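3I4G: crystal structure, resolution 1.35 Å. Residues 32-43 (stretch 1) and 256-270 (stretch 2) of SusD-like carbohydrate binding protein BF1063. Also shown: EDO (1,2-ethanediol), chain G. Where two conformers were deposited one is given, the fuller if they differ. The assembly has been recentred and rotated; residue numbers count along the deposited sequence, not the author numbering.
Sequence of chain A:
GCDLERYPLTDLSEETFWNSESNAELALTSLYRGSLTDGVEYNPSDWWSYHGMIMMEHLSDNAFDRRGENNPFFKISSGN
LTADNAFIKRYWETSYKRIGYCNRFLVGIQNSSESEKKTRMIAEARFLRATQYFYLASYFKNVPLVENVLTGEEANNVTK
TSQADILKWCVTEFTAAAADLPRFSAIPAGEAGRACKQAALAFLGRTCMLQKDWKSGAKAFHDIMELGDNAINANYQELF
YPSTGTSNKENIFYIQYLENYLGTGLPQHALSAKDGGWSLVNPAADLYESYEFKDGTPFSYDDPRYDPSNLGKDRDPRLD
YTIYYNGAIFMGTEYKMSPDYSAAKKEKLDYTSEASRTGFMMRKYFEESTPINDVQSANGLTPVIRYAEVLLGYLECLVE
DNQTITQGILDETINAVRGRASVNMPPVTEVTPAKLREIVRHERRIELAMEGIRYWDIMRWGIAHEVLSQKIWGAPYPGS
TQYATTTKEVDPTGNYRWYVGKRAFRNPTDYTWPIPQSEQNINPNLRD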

# COMPACT_ATOMS: atom_id res chain seq x y z
N TYR A 32 -8.19 -5.79 16.10
CA TYR A 32 -7.05 -5.23 15.40
C TYR A 32 -6.25 -6.32 14.67
O TYR A 32 -5.84 -6.13 13.51
CB TYR A 32 -6.13 -4.46 16.35
CG TYR A 32 -6.55 -3.04 16.66
CD1 TYR A 32 -6.18 -2.03 15.80
CD2 TYR A 32 -7.27 -2.70 17.81
CE1 TYR A 32 -6.54 -0.73 16.04
CE2 TYR A 32 -7.64 -1.39 18.06
CZ TYR A 32 -7.27 -0.41 17.17
OH TYR A 32 -7.60 0.92 17.36
N ARG A 33 -6.01 -7.42 15.35
CA ARG A 33 -5.17 -8.48 14.77
C ARG A 33 -5.79 -9.11 13.55
O ARG A 33 -5.09 -9.40 12.56
CB ARG A 33 -4.88 -9.56 15.82
CG ARG A 33 -3.97 -10.69 15.29
CD ARG A 33 -3.68 -11.71 16.33
N GLY A 34 -7.08 -9.31 13.58
CA GLY A 34 -7.76 -9.98 12.48
C GLY A 34 -7.14 -11.36 12.28
O GLY A 34 -6.93 -12.10 13.24
N SER A 35 -6.84 -11.68 11.02
CA SER A 35 -6.28 -12.97 10.66
C SER A 35 -4.76 -12.94 10.51
O SER A 35 -4.16 -13.89 10.03
CB SER A 35 -6.92 -13.46 9.35
OG SER A 35 -8.32 -13.68 9.50
N LEU A 36 -4.11 -11.84 10.89
CA LEU A 36 -2.66 -11.79 10.83
C LEU A 36 -2.04 -12.88 11.72
O LEU A 36 -2.55 -13.15 12.79
CB LEU A 36 -2.17 -10.43 11.32
CG LEU A 36 -0.66 -10.24 11.25
CD1 LEU A 36 -0.12 -10.26 9.81
CD2 LEU A 36 -0.32 -8.90 11.96
N THR A 37 -1.00 -13.57 11.28
CA THR A 37 -0.31 -14.49 12.19
C THR A 37 1.17 -14.16 12.08
O THR A 37 1.57 -13.30 11.32
CB THR A 37 -0.58 -15.96 11.91
OG1 THR A 37 -0.18 -16.22 10.58
CG2 THR A 37 -2.09 -16.29 12.09
N ASP A 38 1.96 -14.83 12.91
CA ASP A 38 3.38 -14.63 13.00
C ASP A 38 4.12 -15.15 11.78
O ASP A 38 3.96 -16.32 11.40
CB ASP A 38 3.87 -15.38 14.26
CG ASP A 38 5.36 -15.23 14.50
OD1 ASP A 38 5.96 -14.24 14.05
OD2 ASP A 38 5.92 -16.13 15.17
N GLY A 39 4.91 -14.28 11.16
CA GLY A 39 5.81 -14.69 10.10
C GLY A 39 5.44 -14.65 8.66
O GLY A 39 4.75 -13.75 8.20
N VAL A 40 5.94 -15.64 7.93
CA VAL A 40 5.80 -15.69 6.48
C VAL A 40 4.38 -16.03 6.09
O VAL A 40 3.76 -16.93 6.69
CB VAL A 40 6.76 -16.72 5.92
CG1 VAL A 40 6.54 -16.97 4.42
CG2 VAL A 40 8.22 -16.27 6.19
N GLU A 41 3.87 -15.31 5.11
CA GLU A 41 2.55 -15.62 4.53
C GLU A 41 2.72 -15.68 3.03
O GLU A 41 3.46 -14.91 2.45
CB GLU A 41 1.50 -14.61 4.95
CG GLU A 41 1.78 -13.19 4.55
CD GLU A 41 0.69 -12.22 4.90
OE1 GLU A 41 -0.19 -12.53 5.74
OE2 GLU A 41 0.67 -11.12 4.30
N TYR A 42 1.98 -16.59 2.40
CA TYR A 42 2.05 -16.83 0.97
C TYR A 42 0.89 -16.23 0.22
O TYR A 42 0.78 -16.37 -0.99
CB TYR A 42 2.15 -18.34 0.70
CG TYR A 42 3.41 -18.90 1.32
CD1 TYR A 42 4.65 -18.68 0.73
CD2 TYR A 42 3.38 -19.58 2.54
CE1 TYR A 42 5.81 -19.18 1.31
CE2 TYR A 42 4.55 -20.05 3.12
CZ TYR A 42 5.74 -19.84 2.49
OH TYR A 42 6.93 -20.33 3.05
N ASN A 43 0.06 -15.47 0.95
CA ASN A 43 -1.10 -14.80 0.43
C ASN A 43 -1.52 -13.78 1.48
O ASN A 43 -1.02 -13.83 2.61
CB ASN A 43 -2.21 -15.81 0.11
CG ASN A 43 -2.36 -16.83 1.16
OD1 ASN A 43 -2.75 -16.53 2.30
ND2 ASN A 43 -1.97 -18.07 0.81
C1 EDO G . -3.58 -6.77 10.23
O1 EDO G . -4.84 -7.44 10.52
C2 EDO G . -3.07 -6.02 11.43
O2 EDO G . -4.02 -5.01 11.82
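Stretch 2 256-270: QYLENYLGTGLPQHA

What holds the two stretches together most firmly? The backbone of Gly 263 is gripped on both its polar atoms: its N donates to the carboxylate of Asp 38 (N to OD1, 2.8 Å), and its O accepts from the next residue along stretch 1 (Gly 39 N to Gly 263 O, 2.9 Å). A weak third bond, from Gly 265 N to Gly 39 O at 3.3 Å, completes a single bridge between Gly 39 and Thr 264. Water 1 strengthens this seam by donating to Thr 37 O and Gly 263 O, each at 2.7 Å.

In which direction does stretch 2 run? It leaves a strand at Tyr 257, turns through a type I turn from Leu 258 to Tyr 261, and then advances in the same sense as stretch 1: Asp 38 lies nearest Leu 262 and Val 40 nearest Gly 265, both with CA atoms 4.1 Å apart. The approach is tight at Gly 265, the N-cap residue, where a CB would clash with Val 40 N and Gly 39 C.

What packs before the bridge? Leu 262 packs against Arg 33 and against the run from Leu 36 to Asp 38, with CD1 3.7 Å from Arg 33 CD and CD2 3.6 Å from Asp 38 N. Leu 36, closing a type II' turn that starts at Arg 33, points toward stretch 2; its CD2 lies 3.9 Å from Tyr 257 CE2 and 4.1 Å from Leu 262 CD1.

And what follows it? The helix beginning at Leu 266 turns Gln 268 and His 269 toward stretch 1. Val 40 meets both, through CG2 to Gln 268 CG at 3.9 Å and CG1 to His 269 CE1 at 3.8 Å. Glu 41 O lies at the edge of the imidazole, 3.1 Å from His 269 CE1, while the Tyr 42 ring approaches obliquely, its centroid 5.5 Å from that of His 269.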

# COMPACT_ATOMS: atom_id res chain seq x y z
N GLN A 256 2.71 -2.34 13.47
CA GLN A 256 3.96 -2.60 14.13
C GLN A 256 4.08 -4.10 14.37
O GLN A 256 3.18 -4.70 14.94
CB GLN A 256 4.06 -1.86 15.46
CG GLN A 256 5.31 -2.18 16.23
CD GLN A 256 5.44 -1.35 17.45
OE1 GLN A 256 4.67 -1.52 18.41
NE2 GLN A 256 6.43 -0.50 17.46
N TYR A 257 5.21 -4.69 13.97
CA TYR A 257 5.55 -6.08 14.19
C TYR A 257 6.66 -6.14 15.23
O TYR A 257 7.67 -5.48 15.09
CB TYR A 257 6.00 -6.70 12.88
CG TYR A 257 4.97 -6.70 11.79
CD1 TYR A 257 4.85 -5.65 10.91
CD2 TYR A 257 4.15 -7.80 11.60
CE1 TYR A 257 3.91 -5.65 9.90
CE2 TYR A 257 3.20 -7.82 10.60
CZ TYR A 257 3.09 -6.76 9.76
OH TYR A 257 2.17 -6.80 8.74
N LEU A 258 6.46 -6.95 16.26
CA LEU A 258 7.41 -7.18 17.35
C LEU A 258 7.84 -8.62 17.28
O LEU A 258 7.00 -9.54 17.29
CB LEU A 258 6.80 -6.87 18.70
CG LEU A 258 6.33 -5.43 18.93
CD1 LEU A 258 5.76 -5.34 20.35
CD2 LEU A 258 7.42 -4.40 18.77
N GLU A 259 9.15 -8.84 17.20
CA GLU A 259 9.68 -10.19 17.01
C GLU A 259 9.28 -11.16 18.10
O GLU A 259 9.15 -12.36 17.83
CB GLU A 259 11.22 -10.16 16.88
CG GLU A 259 11.91 -9.64 18.09
CD GLU A 259 13.42 -9.55 17.91
OE1 GLU A 259 13.98 -10.02 16.90
OE2 GLU A 259 14.08 -8.99 18.80
N ASN A 260 8.99 -10.70 19.31
CA ASN A 260 8.54 -11.66 20.36
C ASN A 260 7.04 -12.03 20.30
O ASN A 260 6.56 -12.83 21.11
CB ASN A 260 8.91 -11.17 21.77
CG ASN A 260 10.40 -10.99 22.00
OD1 ASN A 260 11.26 -11.48 21.23
ND2 ASN A 260 10.74 -10.31 23.14
N TYR A 261 6.28 -11.38 19.41
CA TYR A 261 4.83 -11.52 19.27
C TYR A 261 4.56 -11.97 17.86
O TYR A 261 4.86 -13.12 17.54
CB TYR A 261 4.15 -10.19 19.63
CG TYR A 261 4.36 -9.73 21.06
CD1 TYR A 261 5.57 -9.16 21.46
CD2 TYR A 261 3.37 -9.82 21.97
CE1 TYR A 261 5.77 -8.73 22.75
CE2 TYR A 261 3.54 -9.38 23.29
CZ TYR A 261 4.75 -8.82 23.67
OH TYR A 261 4.93 -8.33 24.94
N LEU A 262 4.02 -11.12 17.02
CA LEU A 262 3.76 -11.46 15.63
C LEU A 262 4.81 -10.75 14.81
O LEU A 262 4.68 -9.59 14.48
CB LEU A 262 2.34 -11.07 15.21
CG LEU A 262 1.19 -11.71 16.00
CD1 LEU A 262 -0.15 -11.23 15.38
CD2 LEU A 262 1.28 -13.21 16.06
N GLY A 263 5.89 -11.46 14.56
CA GLY A 263 6.98 -10.91 13.77
C GLY A 263 6.58 -10.90 12.31
O GLY A 263 5.69 -11.63 11.89
N THR A 264 7.23 -10.08 11.53
CA THR A 264 6.98 -10.06 10.09
C THR A 264 7.91 -11.00 9.33
O THR A 264 9.08 -11.16 9.69
CB THR A 264 7.08 -8.65 9.48
OG1 THR A 264 6.87 -8.79 8.06
CG2 THR A 264 8.45 -7.94 9.74
N GLY A 265 7.36 -11.70 8.35
CA GLY A 265 8.16 -12.51 7.45
C GLY A 265 8.57 -11.76 6.18
O GLY A 265 9.13 -12.39 5.27
N LEU A 266 8.32 -10.46 6.11
CA LEU A 266 8.66 -9.69 4.93
C LEU A 266 10.15 -9.84 4.58
O LEU A 266 10.48 -9.99 3.41
CB LEU A 266 8.28 -8.20 5.07
CG LEU A 266 8.61 -7.32 3.88
CD1 LEU A 266 7.90 -7.79 2.57
CD2 LEU A 266 8.28 -5.88 4.22
N PRO A 267 11.08 -9.80 5.56
CA PRO A 267 12.49 -10.00 5.16
C PRO A 267 12.77 -11.34 4.47
O PRO A 267 13.46 -11.38 3.44
CB PRO A 267 13.23 -9.88 6.49
CG PRO A 267 12.31 -9.04 7.34
CD PRO A 267 10.96 -9.56 7.00
N GLN A 268 12.25 -12.43 5.02
CA GLN A 268 12.45 -13.71 4.35
C GLN A 268 11.95 -13.65 2.93
O GLN A 268 12.55 -14.23 2.00
CB GLN A 268 11.69 -14.79 5.12
CG GLN A 268 11.71 -16.17 4.43
CD GLN A 268 13.07 -16.80 4.45
OE1 GLN A 268 13.40 -17.52 5.40
NE2 GLN A 268 13.89 -16.49 3.45
N HIS A 269 10.81 -13.02 2.73
CA HIS A 269 10.23 -12.98 1.42
C HIS A 269 10.85 -12.01 0.45
O HIS A 269 10.91 -12.34 -0.74
CB HIS A 269 8.71 -12.65 1.48
CG HIS A 269 7.85 -13.79 1.04
ND1 HIS A 269 6.69 -14.16 1.69
CD2 HIS A 269 8.00 -14.65 -0.00
CE1 HIS A 269 6.18 -15.21 1.07
NE2 HIS A 269 6.95 -15.53 0.05
N ALA A 270 11.31 -10.87 0.94
CA ALA A 270 11.68 -9.77 0.03
C ALA A 270 13.13 -9.32 0.04
O ALA A 270 13.49 -8.48 -0.77
CB ALA A 270 10.78 -8.56 0.28
O HOH W 1 3.08 -11.09 11.24
O HOH W 2 7.04 -14.84 17.46